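Local coordinates for protein AlkZ (Streptomyces sahachiroi, PDB 5UUJ) that belongs to the AlkZ-like family of DNA glycosylases, proteins built largely from winged-helix units of the helix-turn-helix class, at residues Ala53-Pro59 and His360-Ala364; Met74-Ala78 and Leu166-Ala170; Leu131-Thr137 and Thr186-Ser192; Arg138-Thr143 and Leu158-Trp162; Val211-Tyr215 and Phe227-Leu231. All coordinates share one frame. Residue numbers count along the deposited sequence, not the author numbering.

Contact 1 of 5, residues Ala53-Pro59 and His360-Ala364; sequences ALRQAAP and HVARA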
# COMPACT_ATOMS: atom_id res chain seq x y z
N ALA A 53 -4.51 -9.81 -8.80
CA ALA A 53 -5.06 -10.63 -9.87
C ALA A 53 -5.54 -9.80 -11.05
O ALA A 53 -5.40 -10.21 -12.21
CB ALA A 53 -6.20 -11.49 -9.35
N LEU A 54 -6.10 -8.62 -10.77
CA LEU A 54 -6.58 -7.74 -11.82
C LEU A 54 -5.42 -7.20 -12.66
O LEU A 54 -5.62 -6.75 -13.79
CB LEU A 54 -7.39 -6.59 -11.23
CG LEU A 54 -8.76 -6.93 -10.65
CD1 LEU A 54 -9.34 -5.74 -9.91
CD2 LEU A 54 -9.72 -7.39 -11.73
N ARG A 55 -4.21 -7.25 -12.11
CA ARG A 55 -3.03 -6.75 -12.81
C ARG A 55 -2.31 -7.87 -13.57
O ARG A 55 -1.15 -7.73 -13.96
CB ARG A 55 -2.09 -6.07 -11.82
CG ARG A 55 -2.58 -4.70 -11.40
CD ARG A 55 -1.73 -4.09 -10.32
NE ARG A 55 -1.96 -2.65 -10.21
CZ ARG A 55 -2.98 -2.10 -9.56
NH1 ARG A 55 -3.89 -2.86 -8.97
NH2 ARG A 55 -3.10 -0.78 -9.51
N GLN A 56 -3.02 -8.97 -13.79
CA GLN A 56 -2.51 -10.10 -14.55
C GLN A 56 -3.43 -10.39 -15.73
O GLN A 56 -4.64 -10.52 -15.56
CB GLN A 56 -2.39 -11.34 -13.66
CG GLN A 56 -1.36 -11.18 -12.55
CD GLN A 56 -1.50 -12.24 -11.47
OE1 GLN A 56 -2.60 -12.72 -11.19
NE2 GLN A 56 -0.38 -12.61 -10.86
N ALA A 57 -2.85 -10.49 -16.93
CA ALA A 57 -3.61 -10.73 -18.16
C ALA A 57 -4.50 -11.95 -18.01
O ALA A 57 -5.64 -11.95 -18.46
CB ALA A 57 -2.67 -10.90 -19.34
N ALA A 58 -3.96 -12.98 -17.36
CA ALA A 58 -4.73 -14.14 -16.96
C ALA A 58 -4.79 -14.16 -15.43
O ALA A 58 -3.90 -14.71 -14.79
CB ALA A 58 -4.10 -15.42 -17.49
N PRO A 59 -5.83 -13.53 -14.86
CA PRO A 59 -5.96 -13.38 -13.40
C PRO A 59 -5.68 -14.66 -12.62
O PRO A 59 -6.25 -15.71 -12.91
CB PRO A 59 -7.41 -12.94 -13.23
CG PRO A 59 -7.70 -12.17 -14.46
CD PRO A 59 -6.94 -12.86 -15.56
N HIS A 360 -13.07 -9.85 -16.87
CA HIS A 360 -11.74 -9.85 -16.27
C HIS A 360 -11.85 -9.94 -14.75
O HIS A 360 -11.11 -10.68 -14.11
CB HIS A 360 -10.98 -8.59 -16.69
CG HIS A 360 -9.53 -8.59 -16.31
ND1 HIS A 360 -8.62 -9.45 -16.87
CD2 HIS A 360 -8.84 -7.82 -15.43
CE1 HIS A 360 -7.42 -9.22 -16.35
NE2 HIS A 360 -7.54 -8.24 -15.47
N VAL A 361 -12.79 -9.18 -14.18
CA VAL A 361 -13.04 -9.21 -12.75
C VAL A 361 -13.58 -10.57 -12.32
O VAL A 361 -13.26 -11.08 -11.25
CB VAL A 361 -14.02 -8.10 -12.33
CG1 VAL A 361 -14.46 -8.26 -10.87
CG2 VAL A 361 -13.39 -6.73 -12.53
N ALA A 362 -14.42 -11.17 -13.18
CA ALA A 362 -15.00 -12.47 -12.89
C ALA A 362 -13.90 -13.52 -12.74
O ALA A 362 -13.91 -14.31 -11.79
CB ALA A 362 -15.96 -12.88 -13.99
N ARG A 363 -12.95 -13.51 -13.67
CA ARG A 363 -11.84 -14.45 -13.64
C ARG A 363 -10.97 -14.21 -12.40
O ARG A 363 -10.49 -15.15 -11.77
CB ARG A 363 -11.00 -14.33 -14.91
CG ARG A 363 -9.92 -15.39 -15.08
CD ARG A 363 -10.49 -16.78 -15.37
NE ARG A 363 -10.93 -17.47 -14.16
CZ ARG A 363 -10.13 -18.13 -13.33
NH1 ARG A 363 -8.82 -18.21 -13.57
NH2 ARG A 363 -10.63 -18.73 -12.25
N ALA A 364 -10.78 -12.94 -12.06
CA ALA A 364 -9.99 -12.57 -10.89
C ALA A 364 -10.71 -12.92 -9.59
O ALA A 364 -10.09 -12.97 -8.53
CB ALA A 364 -9.67 -11.08 -10.92
O HOH W 1 -7.71 -16.00 -10.66

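Contact 2 of 5, residues Met74-Ala78 and Leu166-Ala170; sequences MKTWA and LKPLA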
# COMPACT_ATOMS: atom_id res chain seq x y z
N MSE A 74 5.87 -10.87 2.37
CA MSE A 74 5.65 -10.74 3.81
C MSE A 74 4.44 -9.85 4.07
O MSE A 74 4.05 -9.04 3.23
CB MSE A 74 6.90 -10.17 4.50
CG MSE A 74 6.98 -8.65 4.56
SE MSE A 74 8.65 -8.01 5.34
CE MSE A 74 8.35 -8.47 7.21
N LYS A 75 3.84 -10.03 5.24
CA LYS A 75 2.76 -9.17 5.70
C LYS A 75 3.19 -8.47 6.98
O LYS A 75 3.56 -9.12 7.96
CB LYS A 75 1.48 -9.97 5.93
CG LYS A 75 0.92 -10.62 4.67
CD LYS A 75 -0.23 -11.57 4.99
CE LYS A 75 -1.42 -10.83 5.56
NZ LYS A 75 -2.60 -11.73 5.73
N THR A 76 3.16 -7.15 6.96
CA THR A 76 3.51 -6.36 8.13
C THR A 76 2.96 -4.95 8.01
O THR A 76 2.41 -4.57 6.97
CB THR A 76 5.05 -6.31 8.33
OG1 THR A 76 5.35 -5.78 9.62
CG2 THR A 76 5.72 -5.46 7.25
N TRP A 77 3.09 -4.18 9.08
CA TRP A 77 2.60 -2.81 9.10
C TRP A 77 3.68 -1.87 8.57
O TRP A 77 4.81 -1.90 9.03
CB TRP A 77 2.18 -2.42 10.52
CG TRP A 77 1.01 -3.22 10.99
CD1 TRP A 77 -0.29 -2.82 11.03
CD2 TRP A 77 1.02 -4.57 11.47
NE1 TRP A 77 -1.09 -3.83 11.51
CE2 TRP A 77 -0.31 -4.92 11.79
CE3 TRP A 77 2.03 -5.52 11.66
CZ2 TRP A 77 -0.65 -6.17 12.30
CZ3 TRP A 77 1.69 -6.76 12.16
CH2 TRP A 77 0.36 -7.08 12.47
N ALA A 78 3.30 -1.06 7.59
CA ALA A 78 4.23 -0.16 6.93
C ALA A 78 3.62 1.24 6.79
O ALA A 78 3.35 1.91 7.80
CB ALA A 78 4.64 -0.72 5.57
N LEU A 166 2.13 -2.65 18.48
CA LEU A 166 2.96 -3.50 17.63
C LEU A 166 3.60 -2.74 16.48
O LEU A 166 4.57 -3.20 15.88
CB LEU A 166 2.13 -4.67 17.07
CG LEU A 166 1.00 -4.35 16.08
CD1 LEU A 166 1.50 -4.21 14.65
CD2 LEU A 166 -0.09 -5.41 16.13
N LYS A 167 3.07 -1.57 16.15
CA LYS A 167 3.47 -0.88 14.93
C LYS A 167 4.92 -0.37 14.97
O LYS A 167 5.66 -0.54 14.00
CB LYS A 167 2.50 0.26 14.63
CG LYS A 167 1.10 -0.25 14.33
CD LYS A 167 0.19 0.79 13.71
CE LYS A 167 -1.18 0.20 13.45
NZ LYS A 167 -2.08 1.14 12.73
N PRO A 168 5.34 0.26 16.09
CA PRO A 168 6.76 0.60 16.18
C PRO A 168 7.67 -0.62 16.03
O PRO A 168 8.75 -0.52 15.45
CB PRO A 168 6.89 1.20 17.59
CG PRO A 168 5.54 1.72 17.90
CD PRO A 168 4.56 0.84 17.19
N LEU A 169 7.23 -1.75 16.56
CA LEU A 169 7.99 -2.99 16.46
C LEU A 169 8.06 -3.46 15.02
O LEU A 169 9.11 -3.92 14.56
CB LEU A 169 7.38 -4.07 17.35
CG LEU A 169 7.86 -4.15 18.81
CD1 LEU A 169 7.81 -2.80 19.48
CD2 LEU A 169 7.02 -5.16 19.58
N ALA A 170 6.94 -3.35 14.31
CA ALA A 170 6.91 -3.71 12.89
C ALA A 170 7.87 -2.82 12.13
O ALA A 170 8.67 -3.29 11.33
CB ALA A 170 5.50 -3.59 12.34
O HOH W 2 8.30 -5.84 10.19

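Contact 3 of 5, residues Leu131-Thr137 and Thr186-Ser192; sequences LDGVVLT and TFTLPAS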
# COMPACT_ATOMS: atom_id res chain seq x y z
N LEU A 131 10.57 -14.06 19.35
CA LEU A 131 10.07 -14.49 18.04
C LEU A 131 11.16 -15.02 17.11
O LEU A 131 10.87 -15.45 15.99
CB LEU A 131 9.35 -13.33 17.35
CG LEU A 131 8.08 -12.82 18.02
CD1 LEU A 131 7.44 -11.74 17.16
CD2 LEU A 131 7.08 -13.94 18.29
N ASP A 132 12.41 -15.01 17.56
CA ASP A 132 13.51 -15.51 16.74
C ASP A 132 13.32 -17.00 16.47
O ASP A 132 13.57 -17.84 17.34
CB ASP A 132 14.85 -15.26 17.42
CG ASP A 132 16.04 -15.53 16.51
OD1 ASP A 132 17.13 -14.99 16.78
OD2 ASP A 132 15.88 -16.28 15.53
N GLY A 133 12.88 -17.33 15.25
CA GLY A 133 12.69 -18.71 14.85
C GLY A 133 11.49 -19.34 15.54
O GLY A 133 11.41 -20.56 15.68
N VAL A 134 10.57 -18.49 15.98
CA VAL A 134 9.39 -18.92 16.73
C VAL A 134 8.14 -18.22 16.21
O VAL A 134 8.17 -17.03 15.90
CB VAL A 134 9.55 -18.62 18.24
CG1 VAL A 134 8.34 -19.10 19.02
CG2 VAL A 134 10.82 -19.27 18.77
N VAL A 135 7.05 -18.97 16.12
CA VAL A 135 5.78 -18.46 15.63
C VAL A 135 4.73 -18.49 16.74
O VAL A 135 4.44 -19.54 17.30
CB VAL A 135 5.28 -19.28 14.42
CG1 VAL A 135 3.96 -18.73 13.89
CG2 VAL A 135 6.32 -19.28 13.32
N LEU A 136 4.16 -17.32 17.06
CA LEU A 136 3.21 -17.19 18.16
C LEU A 136 2.00 -16.36 17.77
O LEU A 136 2.10 -15.41 17.00
CB LEU A 136 3.88 -16.55 19.38
CG LEU A 136 5.08 -17.26 20.00
CD1 LEU A 136 5.67 -16.39 21.10
CD2 LEU A 136 4.70 -18.62 20.54
N THR A 137 0.84 -16.72 18.32
CA THR A 137 -0.34 -15.89 18.21
C THR A 137 -0.14 -14.63 19.05
O THR A 137 0.85 -14.53 19.78
CB THR A 137 -1.61 -16.62 18.69
OG1 THR A 137 -1.51 -16.90 20.09
CG2 THR A 137 -1.80 -17.92 17.93
N THR A 186 -0.54 -15.16 13.32
CA THR A 186 0.67 -15.40 14.10
C THR A 186 1.71 -14.33 13.82
O THR A 186 1.64 -13.64 12.80
CB THR A 186 1.30 -16.77 13.79
OG1 THR A 186 1.76 -16.79 12.44
CG2 THR A 186 0.29 -17.89 14.01
N PHE A 187 2.67 -14.20 14.73
CA PHE A 187 3.77 -13.25 14.59
C PHE A 187 5.10 -13.98 14.64
O PHE A 187 5.23 -15.02 15.29
CB PHE A 187 3.72 -12.20 15.70
CG PHE A 187 2.49 -11.34 15.67
CD1 PHE A 187 2.43 -10.21 14.87
CD2 PHE A 187 1.38 -11.66 16.45
CE1 PHE A 187 1.30 -9.42 14.85
CE2 PHE A 187 0.25 -10.87 16.42
CZ PHE A 187 0.21 -9.75 15.62
N THR A 188 6.10 -13.43 13.95
CA THR A 188 7.45 -13.99 14.01
C THR A 188 8.49 -12.93 13.64
O THR A 188 8.15 -11.83 13.22
CB THR A 188 7.59 -15.23 13.09
OG1 THR A 188 8.77 -15.96 13.45
CG2 THR A 188 7.66 -14.82 11.62
N LEU A 189 9.76 -13.29 13.82
CA LEU A 189 10.87 -12.39 13.50
C LEU A 189 11.19 -12.44 12.00
O LEU A 189 11.44 -13.52 11.46
CB LEU A 189 12.11 -12.77 14.31
CG LEU A 189 13.32 -11.84 14.21
CD1 LEU A 189 13.06 -10.54 14.95
CD2 LEU A 189 14.56 -12.53 14.75
N PRO A 190 11.17 -11.27 11.32
CA PRO A 190 11.49 -11.23 9.89
C PRO A 190 12.84 -11.88 9.54
O PRO A 190 12.94 -12.59 8.54
CB PRO A 190 11.52 -9.73 9.59
CG PRO A 190 10.58 -9.14 10.57
CD PRO A 190 10.73 -9.96 11.82
N ALA A 191 13.84 -11.66 10.38
CA ALA A 191 15.18 -12.20 10.13
C ALA A 191 15.18 -13.73 10.09
O ALA A 191 15.81 -14.32 9.22
CB ALA A 191 16.14 -11.70 11.20
N SER A 192 14.46 -14.37 11.01
CA SER A 192 14.47 -15.82 11.08
C SER A 192 13.57 -16.45 10.01
O SER A 192 13.85 -17.55 9.54
CB SER A 192 14.03 -16.30 12.47
OG SER A 192 12.66 -16.03 12.71

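Contact 4 of 5, residues Arg138-Thr143 and Leu158-Trp162; sequences RDELVT and LRSGW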
# COMPACT_ATOMS: atom_id res chain seq x y z
N ARG A 138 -1.06 -13.68 18.94
CA ARG A 138 -0.99 -12.47 19.76
C ARG A 138 -1.01 -12.83 21.24
O ARG A 138 -0.17 -12.39 22.01
CB ARG A 138 -2.16 -11.54 19.43
CG ARG A 138 -2.28 -10.34 20.37
CD ARG A 138 -3.49 -9.49 20.02
NE ARG A 138 -4.73 -10.27 20.03
CZ ARG A 138 -5.52 -10.41 21.09
NH1 ARG A 138 -5.24 -9.81 22.24
NH2 ARG A 138 -6.62 -11.15 20.99
N ASP A 139 -1.99 -13.65 21.63
CA ASP A 139 -2.15 -14.04 23.03
C ASP A 139 -0.94 -14.79 23.55
O ASP A 139 -0.52 -14.59 24.69
CB ASP A 139 -3.41 -14.89 23.19
CG ASP A 139 -4.69 -14.10 22.96
OD1 ASP A 139 -4.73 -12.90 23.33
OD2 ASP A 139 -5.65 -14.67 22.40
N GLU A 140 -0.38 -15.67 22.72
CA GLU A 140 0.80 -16.42 23.11
C GLU A 140 2.00 -15.50 23.32
O GLU A 140 2.76 -15.67 24.27
CB GLU A 140 1.13 -17.48 22.06
CG GLU A 140 0.21 -18.69 22.09
CD GLU A 140 0.52 -19.71 21.02
OE1 GLU A 140 1.20 -19.35 20.03
OE2 GLU A 140 0.08 -20.87 21.15
N LEU A 141 2.15 -14.51 22.44
CA LEU A 141 3.26 -13.56 22.54
C LEU A 141 3.10 -12.65 23.76
O LEU A 141 4.07 -12.39 24.49
CB LEU A 141 3.36 -12.72 21.27
CG LEU A 141 4.40 -11.60 21.28
CD1 LEU A 141 5.80 -12.13 21.58
CD2 LEU A 141 4.39 -10.84 19.96
N VAL A 142 1.88 -12.17 23.99
CA VAL A 142 1.61 -11.30 25.13
C VAL A 142 1.83 -12.05 26.43
O VAL A 142 2.31 -11.49 27.41
CB VAL A 142 0.18 -10.73 25.07
CG1 VAL A 142 -0.20 -10.04 26.39
CG2 VAL A 142 0.04 -9.75 23.92
N THR A 143 1.47 -13.34 26.44
CA THR A 143 1.65 -14.18 27.62
C THR A 143 3.13 -14.34 27.94
O THR A 143 3.52 -14.32 29.11
CB THR A 143 1.00 -15.56 27.42
OG1 THR A 143 -0.42 -15.41 27.26
CG2 THR A 143 1.27 -16.48 28.62
N LEU A 158 -1.51 -4.20 26.93
CA LEU A 158 -0.96 -4.91 25.77
C LEU A 158 -2.03 -5.67 24.98
O LEU A 158 -1.99 -5.68 23.76
CB LEU A 158 0.14 -5.87 26.21
CG LEU A 158 1.48 -5.23 26.60
CD1 LEU A 158 2.42 -6.28 27.18
CD2 LEU A 158 2.13 -4.54 25.41
N ARG A 159 -2.97 -6.30 25.68
CA ARG A 159 -3.98 -7.10 25.00
C ARG A 159 -4.99 -6.22 24.25
O ARG A 159 -5.27 -6.46 23.08
CB ARG A 159 -4.72 -8.00 25.99
CG ARG A 159 -3.86 -9.10 26.59
CD ARG A 159 -4.70 -10.25 27.13
NE ARG A 159 -3.94 -11.09 28.06
CZ ARG A 159 -3.09 -12.04 27.69
NH1 ARG A 159 -2.88 -12.29 26.40
NH2 ARG A 159 -2.45 -12.75 28.61
N SER A 160 -5.51 -5.21 24.94
CA SER A 160 -6.56 -4.37 24.37
C SER A 160 -6.05 -3.45 23.26
O SER A 160 -6.78 -3.14 22.32
CB SER A 160 -7.22 -3.53 25.48
OG SER A 160 -6.28 -2.64 26.07
N GLY A 161 -4.79 -3.03 23.37
CA GLY A 161 -4.21 -2.10 22.42
C GLY A 161 -3.00 -2.65 21.68
O GLY A 161 -2.09 -1.90 21.32
N TRP A 162 -2.99 -3.96 21.44
CA TRP A 162 -1.87 -4.59 20.74
C TRP A 162 -1.69 -4.01 19.34
O TRP A 162 -0.57 -3.83 18.87
CB TRP A 162 -2.07 -6.10 20.65
CG TRP A 162 -0.91 -6.79 20.00
CD1 TRP A 162 -0.94 -7.57 18.88
CD2 TRP A 162 0.46 -6.75 20.43
NE1 TRP A 162 0.33 -8.02 18.59
CE2 TRP A 162 1.20 -7.53 19.53
CE3 TRP A 162 1.12 -6.13 21.50
CZ2 TRP A 162 2.58 -7.71 19.65
CZ3 TRP A 162 2.49 -6.30 21.62
CH2 TRP A 162 3.20 -7.09 20.70

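Contact 5 of 5, residues Val211-Tyr215 and Phe227-Leu231; sequences VIKAY and FDRWL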
# COMPACT_ATOMS: atom_id res chain seq x y z
N VAL A 211 13.15 4.69 -1.47
CA VAL A 211 11.71 4.74 -1.32
C VAL A 211 11.12 5.75 -2.31
O VAL A 211 10.13 5.46 -2.97
CB VAL A 211 11.31 5.11 0.13
CG1 VAL A 211 9.80 5.30 0.27
CG2 VAL A 211 11.80 4.03 1.09
N ILE A 212 11.75 6.91 -2.41
CA ILE A 212 11.30 7.96 -3.32
C ILE A 212 11.33 7.45 -4.76
O ILE A 212 10.39 7.67 -5.52
CB ILE A 212 12.15 9.24 -3.18
CG1 ILE A 212 11.89 9.88 -1.81
CG2 ILE A 212 11.82 10.25 -4.28
CD1 ILE A 212 12.88 10.97 -1.44
N LYS A 213 12.42 6.78 -5.12
CA LYS A 213 12.56 6.19 -6.45
C LYS A 213 11.42 5.22 -6.74
O LYS A 213 10.79 5.29 -7.80
CB LYS A 213 13.89 5.45 -6.60
CG LYS A 213 14.94 6.18 -7.41
CD LYS A 213 16.06 5.24 -7.86
CE LYS A 213 15.57 4.22 -8.88
NZ LYS A 213 16.67 3.44 -9.50
N ALA A 214 11.17 4.31 -5.81
CA ALA A 214 10.12 3.32 -5.95
C ALA A 214 8.75 3.98 -6.07
O ALA A 214 7.93 3.58 -6.90
CB ALA A 214 10.14 2.35 -4.78
N TYR A 215 8.51 4.99 -5.25
CA TYR A 215 7.23 5.69 -5.26
C TYR A 215 6.98 6.39 -6.60
O TYR A 215 5.93 6.21 -7.22
CB TYR A 215 7.16 6.71 -4.12
CG TYR A 215 5.86 7.48 -4.12
CD1 TYR A 215 4.70 6.93 -3.58
CD2 TYR A 215 5.78 8.74 -4.69
CE1 TYR A 215 3.51 7.63 -3.60
CE2 TYR A 215 4.59 9.45 -4.71
CZ TYR A 215 3.46 8.88 -4.17
OH TYR A 215 2.28 9.58 -4.19
N PHE A 227 3.99 12.75 -1.59
CA PHE A 227 4.80 11.61 -1.19
C PHE A 227 4.64 11.30 0.29
O PHE A 227 4.42 10.14 0.67
CB PHE A 227 6.27 11.86 -1.51
CG PHE A 227 7.20 10.87 -0.87
CD1 PHE A 227 7.36 9.60 -1.40
CD2 PHE A 227 7.91 11.20 0.27
CE1 PHE A 227 8.21 8.69 -0.81
CE2 PHE A 227 8.77 10.29 0.86
CZ PHE A 227 8.91 9.03 0.32
N ASP A 228 4.76 12.32 1.13
CA ASP A 228 4.74 12.12 2.58
C ASP A 228 3.32 11.86 3.07
O ASP A 228 3.12 11.29 4.14
CB ASP A 228 5.35 13.33 3.30
CG ASP A 228 5.73 13.02 4.74
OD1 ASP A 228 6.13 11.88 5.04
OD2 ASP A 228 5.64 13.94 5.59
N ARG A 229 2.33 12.28 2.29
CA ARG A 229 0.94 11.95 2.60
C ARG A 229 0.72 10.45 2.44
O ARG A 229 0.12 9.80 3.29
CB ARG A 229 -0.04 12.71 1.70
CG ARG A 229 -1.50 12.36 1.99
CD ARG A 229 -2.47 13.33 1.36
NE ARG A 229 -2.53 13.16 -0.09
CZ ARG A 229 -2.44 14.15 -0.98
NH1 ARG A 229 -2.28 15.41 -0.59
NH2 ARG A 229 -2.51 13.87 -2.28
N TRP A 230 1.21 9.90 1.33
CA TRP A 230 1.18 8.46 1.09
C TRP A 230 1.99 7.72 2.15
O TRP A 230 1.54 6.72 2.70
CB TRP A 230 1.73 8.14 -0.30
CG TRP A 230 2.10 6.71 -0.48
CD1 TRP A 230 1.27 5.67 -0.77
CD2 TRP A 230 3.42 6.15 -0.41
NE1 TRP A 230 1.98 4.50 -0.86
CE2 TRP A 230 3.30 4.77 -0.65
CE3 TRP A 230 4.69 6.69 -0.15
CZ2 TRP A 230 4.40 3.92 -0.64
CZ3 TRP A 230 5.78 5.84 -0.15
CH2 TRP A 230 5.63 4.47 -0.40
N LEU A 231 3.18 8.23 2.45
CA LEU A 231 4.09 7.57 3.38
C LEU A 231 3.55 7.53 4.81
O LEU A 231 3.52 6.47 5.43
CB LEU A 231 5.45 8.27 3.38
CG LEU A 231 6.54 7.63 4.25
CD1 LEU A 231 7.00 6.29 3.67
CD2 LEU A 231 7.71 8.57 4.42

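Contact 1 of 5, residues Ala53-Pro59 and His360-Ala364
After helix 45-53 the chain makes a type I turn from A53 to Q56, closed by a bond from Q56 N to A53 O (3.1 Å), and curls round to P59, whose CA lies 4.8 Å from the CA of A364 on helix 351-365. H360 fills the curl. Its t rotamer extends the imidazole so that NE2 donates to the carbonyl O of L54 (3.0 Å, nearly straight at 166°), an oxygen that also receives a weak bond from R282. The flat ring suits the narrow gap: P59 CG lies over one face, 3.5 Å from H360 CE1. Beside the ring, L54 CD2 touches V361 CG2 and A364 CB, each at 3.8 Å, and the small A364 lets P59 CB come to 3.5 Å from its CA. Beside the exposed R363, water 1 bridges P59 O, weakly, and R363 O. The turn is thus joined to helix 351-365 by one directed bond from a ring edged by backbone carbonyls, with apolar contacts beside it.

Contact 2 of 5, residues Met74-Ala78 and Leu166-Ala170
Strand 74-77 approaches helix 166-170 at 8.0 Å between axes, their directions 126° apart, and its early residues face other parts of the fold: selenomethionine M74 and K75 lie beside strand 176-177, with K75 also in a cation-pi pair with W45. The first to meet the helix is T76. Its OG1 sits 3.5 Å from A170 CB and donates to water 2 (3.0 Å from T76 OG1), which in turn donates to A170 O at 2.8 Å, so a hydroxyl and a helical carbonyl are joined through solvent within a mostly buried interface. The topology fits two successive winged-helix units: 74-77 and 83-86 form the wing hairpin of the first, while 162-172 belongs to the third helix of the second. W77 makes most of the contact, its CA-to-CB bond pointing toward that helix. L166 CD1 lies over the face of its six-membered ring in a CH-pi contact, for which a branched aliphatic chain against a broad indole is well suited. A170, with only a methyl, lets the strand come near, its CB 4.0 Å from W77 CB. The aliphatic part of K167 passes the indole, CE 4.0 Å from W77 CD1, before NZ bonds to the carbonyl of G81. At A78 the side chain turns away from the helix, but its carbonyl O accepts a bond from W171 NE1, one residue beyond the segment.

Contact 3 of 5, residues Leu131-Thr137 and Thr186-Ser192
Short side chains in particular rotamers extend a brief antiparallel pairing here. L136 and F187 form a hydrogen-bonded pair (L136 N to F187 O 3.1 Å, F187 N to L136 O 2.6 Å), and both, with chi1 at m, project from the same face of the sheet. T188, at t, sends OG1 to V134 O (2.7 Å), a side-chain bond continuing the ladder where the backbones part. There L131-V134 makes a type II turn, in which G133 readily takes phi 71°; L131 O accepts from V134 N (3.1 Å) and L189 N (3.3 Å). S192, at p, folds its OG back to donate to L189 O (3.1 Å) and accepts a weak bond from G133 N (2.9 Å). L189, at t, sets CD2 3.7 Å from D132 CA, while its CB meets L131 CB at 4.1 Å. T137, at p, N-caps the following helix through OG1 to E140 N, and T186 OG1 bonds to P179 O. In what is probably the second winged-helix unit, strand 186-188 lies between 136-137 and 176-177. L136 packs on I130 of helix 117-130, L131 on L141 of helix 138-146, and F187 meets both W162 and W77.

Contact 4 of 5, residues Arg138-Thr143 and Leu158-Trp162
An arginine acts as a knob in a hole: R159 places its long side chain among R138, D139, V142 and T143. V142 CG1 lies over one face of its guanidinium, 3.5 Å from R159 NH1, so a flat, delocalised cation packs on a methyl while its nitrogens still meet acidic groups. D139 is shared between two arginines. Its OD1 makes a long salt bridge to R159 NH1 (3.6 Å) and lies 3.3 Å from R138 NH1, there by charge alone; R159 is also paired with E155 through NH2. Deeper in, the contact turns apolar. W162 offers its indole to R138 CD (3.4 Å from W162 CD1) and to L141 CD2 (3.6 Å from W162 CZ2), and V142 CG1 meets L158 CB at 4.2 Å. G161 leaves helical geometry after helix 155-160 and takes the N-cap position before W162, whose CA-to-CB bond points toward helix 138-146. Helix 138-146 against 155-160 and the start of 162-172 is consistent with the second helix packing on the third in a winged-helix, helix-turn-helix unit.

Contact 5 of 5, residues Val211-Tyr215 and Phe227-Leu231
Aromatic contacts dominate this helix pair. The edge of F227 points at the face of Y215 in a T-shaped arrangement, with ring centroids 5.5 Å apart and planes at 79°, while W230 meets the same tyrosine obliquely, its six-membered ring 4.7 Å from the Y215 ring between centroids and inclined by 39°. F227 and W230 are three residues apart on one helix, so both reach Y215, and the three rings form a cluster. Large flat side chains suit the place because the short helix axes stay 11.6 Å apart and cross at 98°, a gap that small residues could not fill. A CH-pi contact adds to this: I212 CG1 lies over the face of F227, 4.1 Å from the ring centroid. The remaining contacts are aliphatic-aromatic. V211 CG1 touches F227 CZ (3.8 Å) and W230 CZ3 (4.1 Å), lying near the plane of each ring; a single methyl of the compact V211 thus fits beside both rings. Y215 is also polar at its tip, and there its OH bonds to the carbonyl of G293. Helices 204-219 and 224-232 are consistent with the first two helices of a third winged-helix unit, whose next helix, 238-248, packs on I212 through W244, F245 and M248. Helix 91-100 covers V211 with P93 and L97, and W230 O accepts a bond from R80 beyond strand 74-77.

Contacts 3 and 4 lie within what is probably the second winged-helix unit, and contact 2 joins the first unit's wing to it. F187 of contact 3 touches W77 of contact 2 and W162 of contact 4. Contact 5, probably in a third such unit, lies nearest the chain's centre and is wholly buried and apolar; contact 4, farthest from it, carries a salt-bridge network at its exposed side. Contact 3, partly buried, is richest in hydrogen bonds, two from strand pairing, the rest from a turn and side chains; contact 2 relies on packing and one water. Contact 1, mostly buried, lies about 27 Å from contact 5, the nearest, between centres, and closes a chain loop containing the others.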